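Local structure of SeviL (Septifer virgatus, 6LF2) at residues 15-20 with 90-95; 56-59 with 64-67; 96-101 with 105-110. The protein binds the saccharide of asialo-GM1, and also GM1b, as an R-type lectin of the beta-trefoil fold. One frame throughout, in Å; residues are numbered along the deposited sequence.

Contact 1: residues 15-20 with 90-95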
loop_
_atom_site.group_PDB
_atom_site.type_symbol
_atom_site.label_atom_id
_atom_site.label_comp_id
_atom_site.label_asym_id
_atom_site.label_seq_id
_atom_site.Cartn_x
_atom_site.Cartn_y
_atom_site.Cartn_z
ATOM N N GLN B 15 -3.510 -2.948 -3.861
ATOM C CA GLN B 15 -4.427 -2.260 -2.967
ATOM C C GLN B 15 -5.353 -1.336 -3.749
ATOM O O GLN B 15 -4.936 -0.696 -4.718
ATOM C CB GLN B 15 -3.631 -1.469 -1.913
ATOM C CG GLN B 15 -4.493 -0.765 -0.870
ATOM C CD GLN B 15 -3.694 -0.378 0.361
ATOM O OE1 GLN B 15 -3.112 -1.237 1.036
ATOM N NE2 GLN B 15 -3.664 0.923 0.659
ATOM N N ASN B 16 -6.613 -1.282 -3.326
ATOM C CA ASN B 16 -7.632 -0.528 -4.039
ATOM C C ASN B 16 -7.719 0.903 -3.532
ATOM O O ASN B 16 -7.741 1.144 -2.324
ATOM C CB ASN B 16 -8.992 -1.208 -3.871
ATOM C CG ASN B 16 -9.972 -0.800 -4.947
ATOM O OD1 ASN B 16 -10.630 0.240 -4.848
ATOM N ND2 ASN B 16 -10.063 -1.609 -5.998
ATOM N N ARG B 17 -7.810 1.850 -4.472
ATOM C CA ARG B 17 -7.964 3.256 -4.093
ATOM C C ARG B 17 -9.259 3.514 -3.334
ATOM O O ARG B 17 -9.306 4.397 -2.464
ATOM C CB ARG B 17 -7.922 4.141 -5.333
ATOM C CG ARG B 17 -7.892 5.642 -5.016
ATOM C CD ARG B 17 -7.636 6.414 -6.290
ATOM N NE ARG B 17 -7.653 7.860 -6.076
ATOM C CZ ARG B 17 -8.763 8.587 -6.014
ATOM N NH1 ARG B 17 -9.948 8.003 -6.138
ATOM N NH2 ARG B 17 -8.688 9.898 -5.824
ATOM N N GLU B 18 -10.340 2.800 -3.672
ATOM C CA GLU B 18 -11.649 3.215 -3.186
ATOM C C GLU B 18 -11.906 2.821 -1.736
ATOM O O GLU B 18 -12.605 3.552 -1.024
ATOM C CB GLU B 18 -12.733 2.655 -4.114
ATOM C CG GLU B 18 -14.138 3.134 -3.810
ATOM C CD GLU B 18 -14.375 4.596 -4.169
ATOM O OE1 GLU B 18 -13.483 5.242 -4.759
ATOM O OE2 GLU B 18 -15.471 5.103 -3.855
ATOM N N ASN B 19 -11.349 1.694 -1.265
ATOM C CA ASN B 19 -11.548 1.258 0.107
ATOM C C ASN B 19 -10.263 0.891 0.845
ATOM O O ASN B 19 -10.340 0.448 1.996
ATOM C CB ASN B 19 -12.507 0.058 0.146
ATOM C CG ASN B 19 -11.940 -1.175 -0.539
ATOM O OD1 ASN B 19 -10.831 -1.160 -1.070
ATOM N ND2 ASN B 19 -12.711 -2.255 -0.527
ATOM N N GLY B 20 -9.096 1.077 0.235
ATOM C CA GLY B 20 -7.838 0.689 0.848
ATOM C C GLY B 20 -7.644 -0.799 1.032
ATOM O O GLY B 20 -6.705 -1.203 1.726
ATOM N N PRO B 90 -5.331 8.414 -15.633
ATOM C CA PRO B 90 -4.760 9.757 -15.843
ATOM C C PRO B 90 -4.955 10.688 -14.661
ATOM O O PRO B 90 -4.041 11.442 -14.297
ATOM C CB PRO B 90 -5.515 10.271 -17.080
ATOM C CG PRO B 90 -6.115 9.085 -17.714
ATOM C CD PRO B 90 -6.322 8.046 -16.657
ATOM N N GLU B 91 -6.132 10.649 -14.044
ATOM C CA GLU B 91 -6.475 11.583 -12.983
ATOM C C GLU B 91 -5.899 11.202 -11.625
ATOM O O GLU B 91 -5.947 12.028 -10.705
ATOM C CB GLU B 91 -8.003 11.716 -12.888
ATOM C CG GLU B 91 -8.754 10.472 -12.395
ATOM C CD GLU B 91 -9.167 9.505 -13.494
ATOM O OE1 GLU B 91 -8.571 9.529 -14.596
ATOM O OE2 GLU B 91 -10.098 8.697 -13.249
ATOM N N ASP B 92 -5.342 9.999 -11.474
ATOM C CA ASP B 92 -4.822 9.518 -10.184
ATOM C C ASP B 92 -3.431 8.936 -10.406
ATOM O O ASP B 92 -3.282 7.722 -10.580
ATOM C CB ASP B 92 -5.751 8.476 -9.560
ATOM C CG ASP B 92 -7.117 9.033 -9.228
ATOM O OD1 ASP B 92 -7.204 10.169 -8.703
ATOM O OD2 ASP B 92 -8.105 8.326 -9.502
ATOM N N LYS B 93 -2.420 9.802 -10.364
ATOM C CA LYS B 93 -1.050 9.354 -10.555
ATOM C C LYS B 93 -0.706 8.260 -9.549
ATOM O O LYS B 93 -1.049 8.346 -8.365
ATOM C CB LYS B 93 -0.094 10.534 -10.416
ATOM C CG LYS B 93 -0.181 11.513 -11.575
ATOM C CD LYS B 93 0.326 10.865 -12.861
ATOM C CE LYS B 93 0.295 11.824 -14.051
ATOM N NZ LYS B 93 -1.060 11.928 -14.667
ATOM N N GLY B 94 -0.049 7.213 -10.040
ATOM C CA GLY B 94 0.329 6.087 -9.218
ATOM C C GLY B 94 -0.641 4.930 -9.248
ATOM O O GLY B 94 -0.290 3.837 -8.780
ATOM N N PHE B 95 -1.838 5.126 -9.796
ATOM C CA PHE B 95 -2.848 4.078 -9.835
ATOM C C PHE B 95 -3.018 3.529 -11.246
ATOM O O PHE B 95 -2.777 4.219 -12.241
ATOM C CB PHE B 95 -4.187 4.594 -9.305
ATOM C CG PHE B 95 -4.180 4.826 -7.818
ATOM C CD1 PHE B 95 -3.711 6.017 -7.298
ATOM C CD2 PHE B 95 -4.600 3.835 -6.943
ATOM C CE1 PHE B 95 -3.686 6.230 -5.934
ATOM C CE2 PHE B 95 -4.571 4.047 -5.570
ATOM C CZ PHE B 95 -4.114 5.247 -5.073
#
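R17 lays its guanidinium flat over the carboxylate of D92 instead of turning its N-H edge to it. The two planes are only 17° apart, stacked, and although R17 NH2 comes 3.3 Å from D92 OD1, no N-H points at that oxygen. This is a salt bridge of charge alone. Nearer the backbone, the hydrocarbon part of the same side chain lies on the face of F95. R17 CD sits almost over the middle of that ring, 3.8 Å from its centroid, in a CH-pi contact, while R17 CB comes within 3.4 Å of F95 CE2 on the rim. The chain runs straight from CG to NE, with CG anti to the backbone N (chi1 -172°), which carries the guanidinium past the phenyl group to D92. There it stands nearly at right angles to the ring, and the cation-pi attraction is weak at best.

The contact joins the end of strand 6-16 to the loop between strands 84-88 and 96-100. In that loop a type II turn is closed by F95 N donating to D92 O at 3.1 Å; after the strand, an Asx turn binds E18 N to N16 OD1 at 2.8 Å. E18 also pairs with K38 of the second subunit and F95 packs on Y13 of that subunit, so the contact lies beside the dimer interface.

Since D92 OD2 has its stronger partner in K125, the carboxylate probably shares its charge between two cations; the arginine is held here by charge and by its methylenes on the F95 face, with a long, weak ion pair to E122 besides.

Contact 2: residues 56-59 with 64-67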
loop_
_atom_site.group_PDB
_atom_site.type_symbol
_atom_site.label_atom_id
_atom_site.label_comp_id
_atom_site.label_asym_id
_atom_site.label_seq_id
_atom_site.Cartn_x
_atom_site.Cartn_y
_atom_site.Cartn_z
ATOM N N TYR B 56 1.287 -8.743 -18.227
ATOM C CA TYR B 56 1.859 -9.178 -16.962
ATOM C C TYR B 56 0.984 -10.273 -16.365
ATOM O O TYR B 56 -0.208 -10.369 -16.665
ATOM C CB TYR B 56 2.006 -7.961 -15.985
ATOM C CG TYR B 56 3.040 -6.976 -16.477
ATOM C CD1 TYR B 56 4.381 -7.136 -16.154
ATOM C CD2 TYR B 56 2.689 -5.923 -17.315
ATOM C CE1 TYR B 56 5.346 -6.267 -16.628
ATOM C CE2 TYR B 56 3.657 -5.036 -17.796
ATOM C CZ TYR B 56 4.985 -5.218 -17.449
ATOM O OH TYR B 56 5.969 -4.359 -17.911
ATOM N N THR B 57 1.587 -11.129 -15.538
ATOM C CA THR B 57 0.807 -12.054 -14.730
ATOM C C THR B 57 0.985 -11.720 -13.248
ATOM O O THR B 57 1.939 -11.040 -12.843
ATOM C CB THR B 57 1.184 -13.519 -15.010
ATOM O OG1 THR B 57 2.594 -13.705 -14.849
ATOM C CG2 THR B 57 0.796 -13.911 -16.437
ATOM N N ILE B 58 0.030 -12.196 -12.453
ATOM C CA ILE B 58 -0.100 -11.883 -11.027
ATOM C C ILE B 58 -0.229 -13.209 -10.278
ATOM O O ILE B 58 -1.260 -13.887 -10.382
ATOM C CB ILE B 58 -1.311 -10.975 -10.762
ATOM C CG1 ILE B 58 -1.142 -9.654 -11.518
ATOM C CG2 ILE B 58 -1.487 -10.726 -9.262
ATOM C CD1 ILE B 58 -2.389 -8.769 -11.524
ATOM N N GLY B 59 0.805 -13.582 -9.525
ATOM C CA GLY B 59 0.919 -14.928 -8.990
ATOM C C GLY B 59 0.963 -14.993 -7.475
ATOM O O GLY B 59 1.475 -14.091 -6.813
ATOM N N PHE B 64 -1.874 -18.442 -10.715
ATOM C CA PHE B 64 -1.937 -17.187 -11.450
ATOM C C PHE B 64 -3.344 -16.617 -11.406
ATOM O O PHE B 64 -4.319 -17.347 -11.570
ATOM C CB PHE B 64 -1.511 -17.383 -12.900
ATOM C CG PHE B 64 -0.160 -18.016 -13.048
ATOM C CD1 PHE B 64 0.981 -17.235 -13.144
ATOM C CD2 PHE B 64 -0.033 -19.399 -13.100
ATOM C CE1 PHE B 64 2.232 -17.823 -13.281
ATOM C CE2 PHE B 64 1.208 -19.990 -13.236
ATOM C CZ PHE B 64 2.343 -19.203 -13.324
ATOM N N LEU B 65 -3.443 -15.304 -11.198
ATOM C CA LEU B 65 -4.742 -14.643 -11.220
ATOM C C LEU B 65 -5.350 -14.667 -12.622
ATOM O O LEU B 65 -4.720 -14.251 -13.599
ATOM C CB LEU B 65 -4.607 -13.200 -10.743
ATOM C CG LEU B 65 -5.934 -12.489 -10.450
ATOM C CD1 LEU B 65 -6.608 -13.087 -9.257
ATOM C CD2 LEU B 65 -5.715 -10.985 -10.237
ATOM N N GLN B 66 -6.589 -15.121 -12.708
ATOM C CA GLN B 66 -7.233 -15.416 -13.976
ATOM C C GLN B 66 -8.644 -14.854 -13.982
ATOM O O GLN B 66 -9.321 -14.837 -12.955
ATOM C CB GLN B 66 -7.288 -16.934 -14.210
ATOM C CG GLN B 66 -7.936 -17.370 -15.517
ATOM C CD GLN B 66 -8.068 -18.879 -15.604
ATOM O OE1 GLN B 66 -8.346 -19.547 -14.600
ATOM N NE2 GLN B 66 -7.855 -19.429 -16.798
ATOM N N TYR B 67 -9.097 -14.407 -15.153
ATOM C CA TYR B 67 -10.515 -14.150 -15.370
ATOM C C TYR B 67 -10.985 -15.022 -16.522
ATOM O O TYR B 67 -10.394 -14.981 -17.602
ATOM C CB TYR B 67 -10.779 -12.678 -15.679
ATOM C CG TYR B 67 -12.250 -12.367 -15.785
ATOM C CD1 TYR B 67 -13.109 -12.690 -14.755
ATOM C CD2 TYR B 67 -12.775 -11.749 -16.912
ATOM C CE1 TYR B 67 -14.451 -12.413 -14.829
ATOM C CE2 TYR B 67 -14.118 -11.462 -16.998
ATOM C CZ TYR B 67 -14.949 -11.797 -15.956
ATOM O OH TYR B 67 -16.288 -11.512 -16.033
HETATM O O HOH W 1 -1.997 -13.628 -13.785
#
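Strands 56-59 and 64-67 pair as an antiparallel hairpin at G59 and F64, but their short axes diverge to 114°, with a closest approach of 4.7 Å. G59 and F64 form a non-hydrogen-bonded pair, CA to CA 4.4 Å, and next to it L65 N donates to I58 O at 2.7 Å in a nearly straight bond (168° at the hydrogen). The same carbonyl oxygen also meets F64 CA in a longer CA-H...O contact. On the far side of the same I58-L65 pair the backbones are too far apart for a direct bond, and a water bridges them, accepting from I58 N at 2.8 Å and hydrogen-bonded to L65 O.

I58 and L65 lie side by side and point the same way, CB to CB 4.0 Å, with I58 CD1 and L65 CD2 meeting again at their ends. The other side of the hairpin carries T57 and F64, where T57 CB approaches F64 CD1 obliquely at 4.2 Å. T57 OG1 turns aside from the ring (chi1 54°) and hydrogen-bonds Q48 on the neighbouring strand 45-50. The bridging water is not alone at L65 O, since W84 NE1 donates to that oxygen too.

A splayed hairpin with aliphatic side chains turned inward and an indole N-H on a strand carbonyl fits the beta-trefoil fold of R-type lectins.

Contact 3: residues 96-101 with 105-110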
loop_
_atom_site.group_PDB
_atom_site.type_symbol
_atom_site.label_atom_id
_atom_site.label_comp_id
_atom_site.label_asym_id
_atom_site.label_seq_id
_atom_site.Cartn_x
_atom_site.Cartn_y
_atom_site.Cartn_z
ATOM N N TYR B 96 -3.427 2.266 -11.309
ATOM C CA TYR B 96 -3.643 1.559 -12.561
ATOM C C TYR B 96 -4.966 0.814 -12.509
ATOM O O TYR B 96 -5.385 0.319 -11.459
ATOM C CB TYR B 96 -2.539 0.530 -12.840
ATOM C CG TYR B 96 -1.169 1.088 -13.082
ATOM C CD1 TYR B 96 -0.777 1.493 -14.350
ATOM C CD2 TYR B 96 -0.245 1.180 -12.047
ATOM C CE1 TYR B 96 0.483 1.992 -14.584
ATOM C CE2 TYR B 96 1.019 1.679 -12.271
ATOM C CZ TYR B 96 1.383 2.083 -13.541
ATOM O OH TYR B 96 2.647 2.581 -13.763
ATOM N N ARG B 97 -5.607 0.705 -13.664
ATOM C CA ARG B 97 -6.585 -0.353 -13.858
ATOM C C ARG B 97 -5.856 -1.584 -14.387
ATOM O O ARG B 97 -4.817 -1.476 -15.046
ATOM C CB ARG B 97 -7.694 0.077 -14.822
ATOM C CG ARG B 97 -8.652 1.088 -14.228
ATOM C CD ARG B 97 -9.857 1.334 -15.133
ATOM N NE ARG B 97 -10.876 2.145 -14.474
ATOM C CZ ARG B 97 -10.838 3.474 -14.404
ATOM N NH1 ARG B 97 -9.829 4.142 -14.945
ATOM N NH2 ARG B 97 -11.808 4.133 -13.787
ATOM N N LEU B 98 -6.364 -2.750 -14.031
ATOM C CA LEU B 98 -5.793 -4.023 -14.462
ATOM C C LEU B 98 -6.782 -4.648 -15.435
ATOM O O LEU B 98 -7.870 -5.068 -15.030
ATOM C CB LEU B 98 -5.536 -4.938 -13.263
ATOM C CG LEU B 98 -4.488 -4.389 -12.292
ATOM C CD1 LEU B 98 -4.453 -5.190 -11.000
ATOM C CD2 LEU B 98 -3.162 -4.454 -12.969
ATOM N N LEU B 99 -6.400 -4.699 -16.711
ATOM C CA LEU B 99 -7.302 -5.052 -17.802
ATOM C C LEU B 99 -6.985 -6.461 -18.299
ATOM O O LEU B 99 -5.877 -6.718 -18.782
ATOM C CB LEU B 99 -7.178 -4.034 -18.935
ATOM C CG LEU B 99 -8.002 -4.291 -20.197
ATOM C CD1 LEU B 99 -9.487 -4.263 -19.856
ATOM C CD2 LEU B 99 -7.656 -3.244 -21.250
ATOM N N ASN B 100 -7.952 -7.360 -18.174
ATOM C CA ASN B 100 -7.771 -8.727 -18.649
ATOM C C ASN B 100 -7.682 -8.761 -20.176
ATOM O O ASN B 100 -8.555 -8.224 -20.866
ATOM C CB ASN B 100 -8.927 -9.588 -18.158
ATOM C CG ASN B 100 -8.733 -11.050 -18.484
ATOM O OD1 ASN B 100 -9.378 -11.576 -19.388
ATOM N ND2 ASN B 100 -7.841 -11.716 -17.751
ATOM N N LYS B 101 -6.634 -9.409 -20.705
ATOM C CA LYS B 101 -6.384 -9.363 -22.145
ATOM C C LYS B 101 -7.497 -10.039 -22.934
ATOM O O LYS B 101 -8.008 -9.476 -23.909
ATOM C CB LYS B 101 -5.043 -10.018 -22.487
ATOM C CG LYS B 101 -4.761 -10.085 -24.007
ATOM C CD LYS B 101 -3.417 -10.730 -24.301
ATOM C CE LYS B 101 -2.985 -10.532 -25.750
ATOM N NZ LYS B 101 -3.951 -11.121 -26.726
ATOM N N ALA B 105 -11.880 -6.987 -19.517
ATOM C CA ALA B 105 -12.604 -6.660 -18.298
ATOM C C ALA B 105 -11.610 -6.239 -17.220
ATOM O O ALA B 105 -10.533 -6.831 -17.096
ATOM C CB ALA B 105 -13.446 -7.850 -17.813
ATOM N N TYR B 106 -11.976 -5.208 -16.454
ATOM C CA TYR B 106 -11.098 -4.626 -15.440
ATOM C C TYR B 106 -11.296 -5.301 -14.086
ATOM O O TYR B 106 -12.430 -5.483 -13.636
ATOM C CB TYR B 106 -11.375 -3.126 -15.289
ATOM C CG TYR B 106 -11.093 -2.284 -16.508
ATOM C CD1 TYR B 106 -9.791 -1.947 -16.859
ATOM C CD2 TYR B 106 -12.136 -1.802 -17.294
ATOM C CE1 TYR B 106 -9.530 -1.171 -17.971
ATOM C CE2 TYR B 106 -11.884 -1.022 -18.402
ATOM C CZ TYR B 106 -10.582 -0.704 -18.732
ATOM O OH TYR B 106 -10.320 0.071 -19.840
ATOM N N LEU B 107 -10.186 -5.626 -13.416
ATOM C CA LEU B 107 -10.259 -6.157 -12.058
ATOM C C LEU B 107 -10.944 -5.165 -11.126
ATOM O O LEU B 107 -10.584 -3.989 -11.081
ATOM C CB LEU B 107 -8.854 -6.474 -11.542
ATOM C CG LEU B 107 -8.821 -7.232 -10.211
ATOM C CD1 LEU B 107 -9.460 -8.622 -10.367
ATOM C CD2 LEU B 107 -7.400 -7.347 -9.709
ATOM N N ASP B 108 -11.922 -5.654 -10.371
ATOM C CA ASP B 108 -12.799 -4.832 -9.551
ATOM C C ASP B 108 -13.107 -5.637 -8.295
ATOM O O ASP B 108 -12.580 -6.740 -8.103
ATOM C CB ASP B 108 -14.061 -4.458 -10.348
ATOM C CG ASP B 108 -14.776 -3.224 -9.819
ATOM O OD1 ASP B 108 -14.644 -2.872 -8.626
ATOM O OD2 ASP B 108 -15.509 -2.608 -10.621
ATOM N N TYR B 109 -13.970 -5.101 -7.436
ATOM C CA TYR B 109 -14.403 -5.870 -6.282
ATOM C C TYR B 109 -15.893 -5.663 -6.051
ATOM O O TYR B 109 -16.495 -4.687 -6.510
ATOM C CB TYR B 109 -13.586 -5.527 -5.014
ATOM C CG TYR B 109 -13.799 -4.122 -4.471
ATOM C CD1 TYR B 109 -14.819 -3.853 -3.564
ATOM C CD2 TYR B 109 -12.972 -3.072 -4.855
ATOM C CE1 TYR B 109 -15.024 -2.578 -3.071
ATOM C CE2 TYR B 109 -13.172 -1.793 -4.366
ATOM C CZ TYR B 109 -14.198 -1.554 -3.473
ATOM O OH TYR B 109 -14.405 -0.285 -2.974
ATOM N N ASN B 110 -16.489 -6.631 -5.362
ATOM C CA ASN B 110 -17.870 -6.538 -4.893
ATOM C C ASN B 110 -17.912 -7.168 -3.510
ATOM O O ASN B 110 -17.751 -8.386 -3.382
ATOM C CB ASN B 110 -18.830 -7.249 -5.843
ATOM C CG ASN B 110 -20.275 -7.075 -5.435
ATOM O OD1 ASN B 110 -20.964 -6.184 -5.928
ATOM N ND2 ASN B 110 -20.736 -7.910 -4.513
HETATM O O HOH W 2 -8.894 -2.559 -12.766
#
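Y106 is held between two side chains of strand 96-100, one on each face of its ring. R97 CD lies over one face, 3.9 Å from the ring centroid, and L99 CD1 over the opposite face at 3.8 Å, both set off toward the rim. L99 CG is anti to the backbone N (chi1 177°), which helps take CD1 to the ring. R97 CB adds to the grip, 3.6 Å from Y106 CD1. The extended arginine chain lifts its charged end off the face: R97 CZ stands almost straight above the middle of the Y106 ring, but 5.9 Å from the centroid, with guanidinium and ring planes 66° apart, so any cation-pi attraction is weak.

The side chains of L98 and L107 meet through aliphatic carbons alone, L98 CD1 3.9 Å from L107 CD2. Backbone bonds hold this register: L107 N to L98 O at 2.9 Å and N100 N to A105 O at 2.8 Å, on either side of the L99-Y106 bridge. The short axes diverge to 113°, and a water accepts from L98 N and donates to L107 O, which W126 NE1 also reaches, consistent with the beta-trefoil of R-type lectins.

Further out, polar partners hold the ends of these side chains. Y106 OH hydrogen-bonds with E87 and Q120; R97 NE makes a salt bridge with E124, and R97 NH2 donates to T121 O. N100 OD1 accepts from the backbone N of H103, within the turn between the strands.

With its hydroxyl tethered and both ring faces covered, Y106 should have little rotational freedom, and the arginine contributes mainly its methylenes here while its charge is probably balanced largely by E124.

Contacts 2 and 3 look like equivalent hairpins of the trefoil: I58 and L65 answer to L98 and L107, and each has a bridging water and a tryptophan N-H on the matching carbonyl. Their centres lie 11 Å apart and the aliphatic pairs join directly, L65 CD2 to L107 CD2 at 4.0 Å, while Y67 packs on N100 and A105. Contact 1 centres 13 Å from contact 3 and touches it where N16, E18 and N19 meet Y109; it stays clear of contact 2, nearest atoms about 10 Å apart. N16 and N19 also pack on I34, next to F35 of the glycan pocket, whereas the L65 side chain is about 14 Å from the bound N-acetylgalactosamine.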